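Local coordinates for protein mannan endo-1,4-beta-mannosidase (Cryptopygus antarcticus, PDB 4OOU) that hydrolyses internal beta-1,4 linkages in the backbones of mannans, galactomannans and glucomannans, releasing short manno-oligosaccharides, at residues 23-31 with 298-307. Residues are numbered along the deposited sequence; the frame is centred on the assembly and turned at random.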
# COMPACT_ATOMS: atom_id res chain seq x y z
N LEU A 23 -1.42 -14.83 -3.37
CA LEU A 23 -1.20 -14.45 -1.96
C LEU A 23 -2.56 -14.25 -1.31
O LEU A 23 -3.37 -13.51 -1.85
CB LEU A 23 -0.41 -13.13 -1.90
CG LEU A 23 0.59 -12.80 -0.80
CD1 LEU A 23 0.19 -11.54 -0.03
CD2 LEU A 23 0.89 -13.96 0.11
N LYS A 24 -2.82 -14.93 -0.19
CA LYS A 24 -4.07 -14.76 0.57
C LYS A 24 -3.72 -14.09 1.89
O LYS A 24 -2.54 -13.96 2.21
CB LYS A 24 -4.77 -16.09 0.84
CG LYS A 24 -4.63 -17.11 -0.28
CD LYS A 24 -5.35 -18.43 -0.01
CE LYS A 24 -6.65 -18.55 -0.81
NZ LYS A 24 -7.27 -19.90 -0.64
N ALA A 25 -4.74 -13.62 2.59
CA ALA A 25 -4.63 -13.14 3.94
C ALA A 25 -5.66 -13.87 4.75
O ALA A 25 -6.82 -13.85 4.38
CB ALA A 25 -4.90 -11.65 4.01
N SER A 26 -5.24 -14.47 5.85
CA SER A 26 -6.11 -15.27 6.72
C SER A 26 -5.63 -15.16 8.17
O SER A 26 -4.45 -15.35 8.48
CB SER A 26 -6.17 -16.75 6.23
OG SER A 26 -6.54 -17.66 7.26
N GLY A 27 -6.56 -14.89 9.07
CA GLY A 27 -6.21 -14.45 10.41
C GLY A 27 -5.09 -13.42 10.37
O GLY A 27 -5.12 -12.45 9.61
N SER A 28 -4.06 -13.68 11.16
CA SER A 28 -2.91 -12.79 11.30
C SER A 28 -1.89 -12.82 10.14
O SER A 28 -0.91 -12.03 10.13
CB SER A 28 -2.20 -13.22 12.58
OG SER A 28 -3.15 -13.31 13.61
N ASN A 29 -2.09 -13.70 9.17
CA ASN A 29 -1.00 -13.97 8.23
C ASN A 29 -1.31 -13.88 6.73
O ASN A 29 -2.42 -14.14 6.27
CB ASN A 29 -0.38 -15.35 8.49
CG ASN A 29 0.16 -15.53 9.90
OD1 ASN A 29 0.93 -14.72 10.43
ND2 ASN A 29 -0.22 -16.65 10.50
N PHE A 30 -0.27 -13.57 5.98
CA PHE A 30 -0.29 -13.81 4.57
C PHE A 30 0.01 -15.28 4.34
O PHE A 30 0.79 -15.86 5.08
CB PHE A 30 0.77 -12.98 3.88
CG PHE A 30 0.51 -11.52 3.95
CD1 PHE A 30 -0.62 -10.99 3.39
CD2 PHE A 30 1.42 -10.67 4.57
CE1 PHE A 30 -0.84 -9.64 3.42
CE2 PHE A 30 1.19 -9.32 4.63
CZ PHE A 30 0.07 -8.80 4.04
N TYR A 31 -0.64 -15.89 3.34
CA TYR A 31 -0.28 -17.24 2.92
C TYR A 31 -0.06 -17.28 1.43
O TYR A 31 -0.76 -16.63 0.68
CB TYR A 31 -1.37 -18.23 3.31
CG TYR A 31 -1.53 -18.40 4.79
CD1 TYR A 31 -0.81 -19.35 5.48
CD2 TYR A 31 -2.40 -17.59 5.50
CE1 TYR A 31 -0.95 -19.48 6.86
CE2 TYR A 31 -2.56 -17.73 6.87
CZ TYR A 31 -1.82 -18.67 7.55
OH TYR A 31 -1.99 -18.82 8.91
N ARG A 298 3.85 -6.34 16.97
CA ARG A 298 2.60 -6.28 16.19
C ARG A 298 1.39 -6.63 17.06
O ARG A 298 0.27 -6.19 16.82
CB ARG A 298 2.59 -7.24 15.02
CG ARG A 298 1.96 -8.56 15.41
CD ARG A 298 1.26 -9.24 14.28
NE ARG A 298 -0.08 -8.78 14.13
CZ ARG A 298 -0.90 -9.34 13.26
NH1 ARG A 298 -0.46 -10.35 12.55
NH2 ARG A 298 -2.14 -8.90 13.08
N TRP A 299 1.61 -7.48 18.04
CA TRP A 299 0.53 -8.02 18.86
C TRP A 299 0.00 -6.91 19.74
O TRP A 299 -1.20 -6.83 20.01
CB TRP A 299 1.06 -9.17 19.69
CG TRP A 299 1.83 -10.20 18.85
CD1 TRP A 299 3.17 -10.44 18.88
CD2 TRP A 299 1.29 -11.06 17.83
NE1 TRP A 299 3.50 -11.41 17.97
CE2 TRP A 299 2.36 -11.81 17.32
CE3 TRP A 299 0.01 -11.27 17.32
CZ2 TRP A 299 2.19 -12.76 16.31
CZ3 TRP A 299 -0.16 -12.23 16.32
CH2 TRP A 299 0.93 -12.95 15.82
N ALA A 300 0.93 -6.04 20.16
CA ALA A 300 0.59 -4.84 20.91
C ALA A 300 -0.51 -4.06 20.22
O ALA A 300 -1.33 -3.43 20.88
CB ALA A 300 1.82 -3.96 21.11
N TYR A 301 -0.57 -4.08 18.88
CA TYR A 301 -1.58 -3.26 18.22
C TYR A 301 -2.97 -3.92 18.29
O TYR A 301 -3.96 -3.32 17.88
CB TYR A 301 -1.16 -2.90 16.80
CG TYR A 301 0.04 -1.99 16.75
CD1 TYR A 301 0.02 -0.74 17.33
CD2 TYR A 301 1.21 -2.38 16.14
CE1 TYR A 301 1.12 0.10 17.31
CE2 TYR A 301 2.31 -1.55 16.10
CZ TYR A 301 2.27 -0.30 16.71
OH TYR A 301 3.39 0.52 16.66
N ASN A 302 -3.04 -5.11 18.89
CA ASN A 302 -4.30 -5.85 19.07
C ASN A 302 -5.10 -5.79 17.78
O ASN A 302 -6.18 -5.22 17.72
CB ASN A 302 -5.11 -5.33 20.27
CG ASN A 302 -6.32 -6.23 20.61
OD1 ASN A 302 -7.25 -5.82 21.30
ND2 ASN A 302 -6.31 -7.46 20.11
N VAL A 303 -4.53 -6.35 16.72
CA VAL A 303 -5.11 -6.19 15.39
C VAL A 303 -4.95 -7.51 14.55
O VAL A 303 -4.84 -7.51 13.32
CB VAL A 303 -4.48 -4.94 14.78
CG1 VAL A 303 -3.24 -5.25 13.95
CG2 VAL A 303 -5.50 -4.15 14.03
N ASN A 304 -5.06 -8.62 15.28
CA ASN A 304 -4.63 -9.92 14.84
C ASN A 304 -5.66 -10.59 13.93
O ASN A 304 -5.35 -11.62 13.36
CB ASN A 304 -4.34 -10.82 16.06
CG ASN A 304 -3.48 -10.14 17.15
OD1 ASN A 304 -2.88 -9.05 17.00
ND2 ASN A 304 -3.42 -10.81 18.27
N ASP A 305 -6.86 -10.00 13.81
CA ASP A 305 -7.86 -10.35 12.77
C ASP A 305 -7.28 -10.27 11.33
O ASP A 305 -7.73 -11.01 10.41
CB ASP A 305 -9.15 -9.45 12.88
CG ASP A 305 -8.84 -7.98 13.25
OD1 ASP A 305 -8.04 -7.79 14.19
OD2 ASP A 305 -9.36 -7.01 12.62
N LYS A 306 -6.32 -9.37 11.13
CA LYS A 306 -5.74 -9.14 9.78
C LYS A 306 -4.25 -9.06 9.91
O LYS A 306 -3.75 -8.67 10.96
CB LYS A 306 -6.22 -7.82 9.18
CG LYS A 306 -7.73 -7.67 9.01
CD LYS A 306 -8.06 -6.31 8.40
CE LYS A 306 -9.53 -5.97 8.50
NZ LYS A 306 -10.34 -6.94 7.67
N PRO A 307 -3.52 -9.41 8.83
CA PRO A 307 -2.08 -9.18 8.77
C PRO A 307 -1.77 -7.70 8.90
O PRO A 307 -2.64 -6.88 8.61
CB PRO A 307 -1.70 -9.67 7.37
CG PRO A 307 -2.85 -10.46 6.87
CD PRO A 307 -4.05 -9.88 7.55
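One face of the Phe30 ring carries Pro307, whose CB sits 4.0 Å from the ring centroid and 13° off the normal, a CH-pi contact displaced toward the rim; Lys24 O lies in plane at the ring's edge, and Phe276 meets the same ring edge-to-face. The proline also reaches across to the partner strand, its CG 3.7 Å from Ala25 CB. The indole of Trp299 brings its CZ3 edge up to Ser28 OG and has Asn304 CG in plane at its edge, while Arg298 CG lies over the centre of one indole face. Ser28 O meets the guanidinium of Arg298 edge-on and takes a hydrogen bond from NH1 at 3.0 Å, in the carbonyl plane on a lone pair, though the bond is bent, 139° at the hydrogen. Bends at chi2 and chi3 bring NH2 back to its own loop, where it bonds Lys306 O at 2.7 Å. Ser28 OG, turned beside its own backbone N (chi1 -50°), gives its proton to Asn304 O at 2.8 Å, again on a lone pair. Replacing Arg298 with a leucine would probably leave Ser28 O and Lys306 O each without its guanidinium N-H and let the loop shift against the turn. Around these groups, the type II' turn from Ser26 to Asn29 closes the N-terminal hairpin against the loop that leads into strand 308-313 of the TIM barrel. Away from the substrate-binding residues, this is structural packing: two hydrogen bonds onto backbone carbonyls, one given by each side, hold turn to loop beside the apolar proline-aromatic contact.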